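PDB 3VV5: amino acid ABC transporter, binding protein from Thermus thermophilus, which binds the lysine analogue S-(2-aminoethyl)-L-cysteine as the solute-binding protein of an ABC transporter and probably delivers it for uptake. Local coordinates for residues Gln25-Phe29 and Glu30-Arg34; Asp242-Tyr245 and Ala246-Ser249. All coordinates share one frame; numbering follows the deposited sequence.

Interaction 1 of 2, residues Gln25-Phe29 and Glu30-Arg34; sequences QVRSF and EEIKR
Two groups of Glu31 grip Ser28 OG at the start of helix 29-35: the backbone N donates to it at 3.3 Å along a nearly straight N-H, and OE2 receives a weak bond from it. The opening turn of a helix leaves its amides without acceptors from a preceding turn, and here the serine hydroxyl fills that need. A chi1 of 78° sets OG between the backbone N and the carbonyl carbon of Ser28, turned toward the helix start. Glu31 returns the favour. Its CG lies anti to its own carbonyl carbon, and a bend at chi2 folds the carboxylate back, where OE1 accepts from Ser28 N at 3.1 Å. That N-H reaches OE1 from well above the carboxylate plane, 71° out of it. The negative end of Glu31 thus sits near the helix N-terminus, where the dipole would probably favour it. Glu30 CG also packs against OG, and its carboxylate goes on to Ser227.

Behind the cap, Ile32 N binds Ser28 O at 3.0 Å and Lys33 N binds Phe29 O at 2.8 Å, beginning the regular helical pattern. Ile32 crosses the Arg27 side chain at about a right angle, its CG1 3.4 Å above one face of the guanidinium and offset toward the rim, while its CD1 approaches Arg27 O. The far end of Arg27 is fixed by a salt bridge to Asp97. On the next flank, Phe29 and Lys33 run alongside each other, with Phe29 CZ 4.1 Å from Lys33 CG; the ring reaches helix 226-242, and Lys33 NZ binds the carbonyls of Leu73 and Gly74. The reciprocal pairing of the N-cap serine and the glutamate three residues on is a capping box, the classic helix-initiating motif.

Interaction 2 of 2, residues Asp242-Tyr245 and Ala246-Ser249; sequences DGTY and ARIS
The Tyr245 ring has the backbone N of Ala246 at its edge, near the ring plane, while Ser249 CB comes obliquely to CE1 at 4.0 Å. A chi1 of -177° carries the ring along the helix toward Ser249. The other flat group, the Arg247 guanidinium, has Ile248 CG1 3.4 Å above one face, displaced toward the rim. Thr244 CG2 lies obliquely to the same group and meets Ile248 CD1 at 3.8 Å, the two side chains running side by side.

Along the backbone, Arg247 N, Ile248 N and Ser249 N bond to Gly243 O, Thr244 O and Tyr245 O, the last at 2.9 Å. Gly243 is the N-cap of helix 244-253, and its positive phi of 100° marks it as the first residue to leave helix 226-242. Just before it, Asp242 OD1 closes an Asx turn by accepting from Thr244 N at 2.9 Å, nearly along its C-O axis, and Asp242 OD2 makes a salt bridge to Arg72. A water joins Thr244 OG1, at 2.6 Å, to Arg247 NH2, for which it is the acceptor. Carboxylate and water thus serve the helix start, while the buried flank mixes nonpolar contacts with hydroxyls that find carbonyl partners, Tyr245 OH on His119 O and Ser249 OG on Glu255 O.

Two helix starts in one chain are built differently: a capping box at 25-34, and a glycine N-cap preceded by an Asx turn at 242-249. Interaction 1 begins helix 29-35 near the N-terminus, and interaction 2 begins helix 244-253 near the C-terminus, so the pair come in series and almost bracket the modelled chain. Their centres are 27 Å apart, the nearest atoms about 15 Å, and they do not touch. Helix 226-242 connects them spatially: Phe29 and Ile32 rest on it at interaction 1, whereas interaction 2 follows directly from its end and packs Thr244 and Tyr245 against it. Both starts thus meet one helix, away from the thialysine, which lies about 14 Å from the Tyr245 side chain.

Interaction 1 of 2, residues Gln25-Phe29 and Glu30-Arg34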
ATOM      1  N   GLN A  25       4.719   0.698 -23.044  1.00 33.04           N
ATOM      2  CA  GLN A  25       5.590  -0.414 -23.441  1.00 32.76           C
ATOM      3  C   GLN A  25       6.219  -1.026 -22.184  1.00 31.86           C
ATOM      4  O   GLN A  25       6.542  -0.302 -21.229  1.00 32.26           O
ATOM      5  CB  GLN A  25       6.700   0.046 -24.397  1.00 33.15           C
ATOM      6  CG  GLN A  25       7.219  -1.068 -25.316  1.00 34.78           C
ATOM      7  CD  GLN A  25       8.742  -1.239 -25.265  1.00 37.40           C
ATOM      8  OE1 GLN A  25       9.499  -0.261 -25.244  1.00 38.24           O
ATOM      9  NE2 GLN A  25       9.193  -2.498 -25.255  1.00 36.55           N
ATOM     10  N   VAL A  26       6.377  -2.346 -22.175  1.00 30.14           N
ATOM     11  CA  VAL A  26       7.127  -3.016 -21.105  1.00 28.41           C
ATOM     12  C   VAL A  26       8.616  -2.866 -21.453  1.00 27.54           C
ATOM     13  O   VAL A  26       9.069  -3.362 -22.486  1.00 27.24           O
ATOM     14  CB  VAL A  26       6.705  -4.496 -20.942  1.00 28.83           C
ATOM     15  CG1 VAL A  26       7.422  -5.158 -19.754  1.00 28.56           C
ATOM     16  CG2 VAL A  26       5.192  -4.616 -20.777  1.00 28.97           C
ATOM     17  N   ARG A  27       9.364  -2.150 -20.616  1.00 25.43           N
ATOM     18  CA  ARG A  27      10.761  -1.853 -20.909  1.00 23.89           C
ATOM     19  C   ARG A  27      11.695  -2.637 -19.992  1.00 22.89           C
ATOM     20  O   ARG A  27      11.488  -2.700 -18.789  1.00 21.53           O
ATOM     21  CB  ARG A  27      11.053  -0.354 -20.772  1.00 23.76           C
ATOM     22  CG  ARG A  27      10.106   0.604 -21.508  1.00 24.18           C
ATOM     23  CD  ARG A  27      10.696   2.029 -21.550  1.00 25.59           C
ATOM     24  NE  ARG A  27      10.666   2.671 -20.238  1.00 25.96           N
ATOM     25  CZ  ARG A  27      11.452   3.681 -19.861  1.00 26.99           C
ATOM     26  NH1 ARG A  27      11.331   4.190 -18.641  1.00 26.97           N
ATOM     27  NH2 ARG A  27      12.360   4.186 -20.691  1.00 26.71           N
ATOM     28  N   SER A  28      12.738  -3.224 -20.572  1.00 22.30           N
ATOM     29  CA  SER A  28      13.767  -3.896 -19.785  1.00 21.02           C
ATOM     30  C   SER A  28      14.623  -2.856 -19.069  1.00 20.56           C
ATOM     31  O   SER A  28      14.609  -1.672 -19.431  1.00 19.61           O
ATOM     32  CB  SER A  28      14.662  -4.715 -20.706  1.00 21.26           C
ATOM     33  OG  SER A  28      15.560  -3.826 -21.344  1.00 22.07           O
ATOM     34  N   PHE A  29      15.402  -3.306 -18.086  1.00 20.04           N
ATOM     35  CA  PHE A  29      16.229  -2.404 -17.292  1.00 20.75           C
ATOM     36  C   PHE A  29      17.243  -1.634 -18.140  1.00 21.12           C
ATOM     37  O   PHE A  29      17.463  -0.435 -17.932  1.00 20.44           O
ATOM     38  CB  PHE A  29      16.966  -3.156 -16.175  1.00 20.36           C
ATOM     39  CG  PHE A  29      17.894  -2.274 -15.389  1.00 20.07           C
ATOM     40  CD1 PHE A  29      17.388  -1.251 -14.596  1.00 19.28           C
ATOM     41  CD2 PHE A  29      19.277  -2.436 -15.480  1.00 19.78           C
ATOM     42  CE1 PHE A  29      18.240  -0.388 -13.888  1.00 19.16           C
ATOM     43  CE2 PHE A  29      20.143  -1.606 -14.778  1.00 20.94           C
ATOM     44  CZ  PHE A  29      19.623  -0.566 -13.979  1.00 21.42           C
ATOM     45  N   GLU A  30      17.886  -2.355 -19.058  1.00 22.05           N
ATOM     46  CA  GLU A  30      18.838  -1.774 -20.000  1.00 23.67           C
ATOM     47  C   GLU A  30      18.195  -0.623 -20.831  1.00 23.20           C
ATOM     48  O   GLU A  30      18.776   0.466 -20.988  1.00 22.90           O
ATOM     49  CB  GLU A  30      19.476  -2.887 -20.872  1.00 24.59           C
ATOM     50  CG  GLU A  30      18.558  -4.126 -21.245  1.00 27.99           C
ATOM     51  CD  GLU A  30      18.868  -5.430 -20.453  1.00 32.71           C
ATOM     52  OE1 GLU A  30      20.048  -5.834 -20.370  1.00 35.18           O
ATOM     53  OE2 GLU A  30      17.935  -6.075 -19.938  1.00 32.40           O
ATOM     54  N   GLU A  31      16.976  -0.850 -21.297  1.00 23.34           N
ATOM     55  CA  GLU A  31      16.190   0.174 -21.999  1.00 23.54           C
ATOM     56  C   GLU A  31      15.833   1.386 -21.132  1.00 22.70           C
ATOM     57  O   GLU A  31      15.961   2.518 -21.578  1.00 22.25           O
ATOM     58  CB  GLU A  31      14.930  -0.437 -22.583  1.00 24.30           C
ATOM     59  CG  GLU A  31      15.207  -1.300 -23.805  1.00 28.70           C
ATOM     60  CD  GLU A  31      14.374  -2.563 -23.833  1.00 33.01           C
ATOM     61  OE1 GLU A  31      13.147  -2.479 -23.584  1.00 33.90           O
ATOM     62  OE2 GLU A  31      14.959  -3.643 -24.102  1.00 35.90           O
ATOM     63  N   ILE A  32      15.394   1.138 -19.901  1.00 21.34           N
ATOM     64  CA  ILE A  32      15.120   2.210 -18.941  1.00 20.48           C
ATOM     65  C   ILE A  32      16.407   2.993 -18.677  1.00 21.04           C
ATOM     66  O   ILE A  32      16.418   4.206 -18.755  1.00 20.12           O
ATOM     67  CB  ILE A  32      14.482   1.641 -17.643  1.00 19.86           C
ATOM     68  CG1 ILE A  32      13.078   1.097 -17.958  1.00 18.03           C
ATOM     69  CG2 ILE A  32      14.410   2.709 -16.553  1.00 19.50           C
ATOM     70  CD1 ILE A  32      12.581  -0.051 -17.081  1.00 15.29           C
ATOM     71  N   LYS A  33      17.494   2.277 -18.420  1.00 22.42           N
ATOM     72  CA  LYS A  33      18.818   2.863 -18.203  1.00 24.74           C
ATOM     73  C   LYS A  33      19.207   3.949 -19.224  1.00 25.42           C
ATOM     74  O   LYS A  33      19.545   5.084 -18.872  1.00 25.58           O
ATOM     75  CB  LYS A  33      19.856   1.748 -18.259  1.00 25.03           C
ATOM     76  CG  LYS A  33      20.905   1.717 -17.166  1.00 28.60           C
ATOM     77  CD  LYS A  33      21.582   3.054 -16.896  1.00 30.84           C
ATOM     78  CE  LYS A  33      21.016   3.672 -15.627  1.00 31.69           C
ATOM     79  NZ  LYS A  33      22.052   4.389 -14.842  1.00 34.16           N
ATOM     80  N   ARG A  34      19.172   3.585 -20.492  1.00 26.72           N
ATOM     81  CA  ARG A  34      19.601   4.493 -21.546  1.00 27.75           C
ATOM     82  C   ARG A  34      18.690   5.724 -21.667  1.00 27.28           C
ATOM     83  O   ARG A  34      19.145   6.797 -22.064  1.00 27.50           O
ATOM     84  CB  ARG A  34      19.701   3.749 -22.870  1.00 28.60           C
ATOM     85  CG  ARG A  34      18.443   3.027 -23.287  1.00 30.86           C
ATOM     86  CD  ARG A  34      17.535   3.881 -24.170  1.00 35.58           C
ATOM     87  NE  ARG A  34      16.211   3.281 -24.358  1.00 38.32           N
ATOM     88  CZ  ARG A  34      15.988   2.142 -25.014  1.00 41.45           C
ATOM     89  NH1 ARG A  34      17.003   1.443 -25.527  1.00 41.75           N
ATOM     90  NH2 ARG A  34      14.748   1.688 -25.145  1.00 42.50           N
TER

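Interaction 2 of 2, residues Asp242-Tyr245 and Ala246-Ser249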
ATOM      1  N   ASP A 242      22.816  -1.055   3.348  1.00 20.59           N
ATOM      2  CA  ASP A 242      23.648   0.134   3.507  1.00 18.73           C
ATOM      3  C   ASP A 242      23.118   1.180   4.486  1.00 17.86           C
ATOM      4  O   ASP A 242      23.738   2.236   4.671  1.00 17.20           O
ATOM      5  CB  ASP A 242      23.991   0.747   2.136  1.00 19.59           C
ATOM      6  CG  ASP A 242      22.821   1.497   1.492  1.00 17.83           C
ATOM      7  OD1 ASP A 242      21.793   1.746   2.164  1.00 16.50           O
ATOM      8  OD2 ASP A 242      22.951   1.845   0.292  1.00 17.55           O
ATOM      9  N   GLY A 243      21.963   0.900   5.093  1.00 16.35           N
ATOM     10  CA  GLY A 243      21.394   1.799   6.089  1.00 15.71           C
ATOM     11  C   GLY A 243      20.277   2.699   5.589  1.00 15.19           C
ATOM     12  O   GLY A 243      19.566   3.294   6.392  1.00 14.81           O
ATOM     13  N   THR A 244      20.135   2.817   4.269  1.00 13.78           N
ATOM     14  CA  THR A 244      19.115   3.680   3.682  1.00 12.68           C
ATOM     15  C   THR A 244      17.711   3.224   4.071  1.00 12.96           C
ATOM     16  O   THR A 244      16.863   4.036   4.448  1.00 12.64           O
ATOM     17  CB  THR A 244      19.225   3.738   2.138  1.00 13.04           C
ATOM     18  OG1 THR A 244      20.345   4.564   1.774  1.00 11.78           O
ATOM     19  CG2 THR A 244      17.958   4.326   1.525  1.00 10.62           C
ATOM     20  N   TYR A 245      17.466   1.928   3.966  1.00 11.96           N
ATOM     21  CA  TYR A 245      16.125   1.421   4.295  1.00 12.39           C
ATOM     22  C   TYR A 245      15.749   1.749   5.753  1.00 12.63           C
ATOM     23  O   TYR A 245      14.645   2.234   6.028  1.00 12.63           O
ATOM     24  CB  TYR A 245      16.039  -0.074   4.037  1.00 11.66           C
ATOM     25  CG  TYR A 245      14.649  -0.593   4.303  1.00 13.23           C
ATOM     26  CD1 TYR A 245      14.220  -0.806   5.610  1.00 14.15           C
ATOM     27  CD2 TYR A 245      13.755  -0.849   3.251  1.00 13.50           C
ATOM     28  CE1 TYR A 245      12.952  -1.253   5.893  1.00 13.67           C
ATOM     29  CE2 TYR A 245      12.449  -1.320   3.531  1.00 12.54           C
ATOM     30  CZ  TYR A 245      12.070  -1.512   4.860  1.00 12.92           C
ATOM     31  OH  TYR A 245      10.807  -1.960   5.209  1.00 11.19           O
ATOM     32  N   ALA A 246      16.676   1.472   6.673  1.00 13.04           N
ATOM     33  CA  ALA A 246      16.513   1.793   8.077  1.00 13.87           C
ATOM     34  C   ALA A 246      16.197   3.267   8.302  1.00 14.08           C
ATOM     35  O   ALA A 246      15.274   3.572   9.049  1.00 14.55           O
ATOM     36  CB  ALA A 246      17.765   1.374   8.888  1.00 14.39           C
ATOM     37  N   ARG A 247      16.962   4.174   7.677  1.00 14.22           N
ATOM     38  CA  ARG A 247      16.743   5.622   7.838  1.00 14.78           C
ATOM     39  C   ARG A 247      15.337   6.048   7.382  1.00 14.09           C
ATOM     40  O   ARG A 247      14.685   6.912   7.993  1.00 14.05           O
ATOM     41  CB  ARG A 247      17.788   6.448   7.047  1.00 15.54           C
ATOM     42  CG  ARG A 247      17.432   7.953   7.076  1.00 17.70           C
ATOM     43  CD  ARG A 247      17.994   8.833   5.985  1.00 21.06           C
ATOM     44  NE  ARG A 247      17.813   8.403   4.610  1.00 22.58           N
ATOM     45  CZ  ARG A 247      16.984   8.966   3.728  1.00 25.08           C
ATOM     46  NH1 ARG A 247      16.187   9.985   4.077  1.00 24.99           N
ATOM     47  NH2 ARG A 247      16.942   8.484   2.489  1.00 24.41           N
ATOM     48  N   ILE A 248      14.889   5.472   6.271  1.00 13.60           N
ATOM     49  CA  ILE A 248      13.592   5.863   5.717  1.00 12.77           C
ATOM     50  C   ILE A 248      12.462   5.273   6.555  1.00 12.56           C
ATOM     51  O   ILE A 248      11.458   5.941   6.794  1.00 12.10           O
ATOM     52  CB  ILE A 248      13.468   5.469   4.225  1.00 12.70           C
ATOM     53  CG1 ILE A 248      14.429   6.312   3.376  1.00 11.88           C
ATOM     54  CG2 ILE A 248      12.012   5.586   3.740  1.00 12.42           C
ATOM     55  CD1 ILE A 248      14.523   5.870   1.866  1.00 10.39           C
ATOM     56  N   SER A 249      12.627   4.031   7.005  1.00 12.32           N
ATOM     57  CA  SER A 249      11.620   3.410   7.877  1.00 13.42           C
ATOM     58  C   SER A 249      11.515   4.183   9.196  1.00 12.91           C
ATOM     59  O   SER A 249      10.421   4.469   9.660  1.00 12.97           O
ATOM     60  CB  SER A 249      11.924   1.935   8.124  1.00 13.14           C
ATOM     61  OG  SER A 249      10.873   1.305   8.847  1.00 15.92           O
TER
HETATM   62  O   HOH W   1      19.747   7.133   1.974  1.00 21.13           O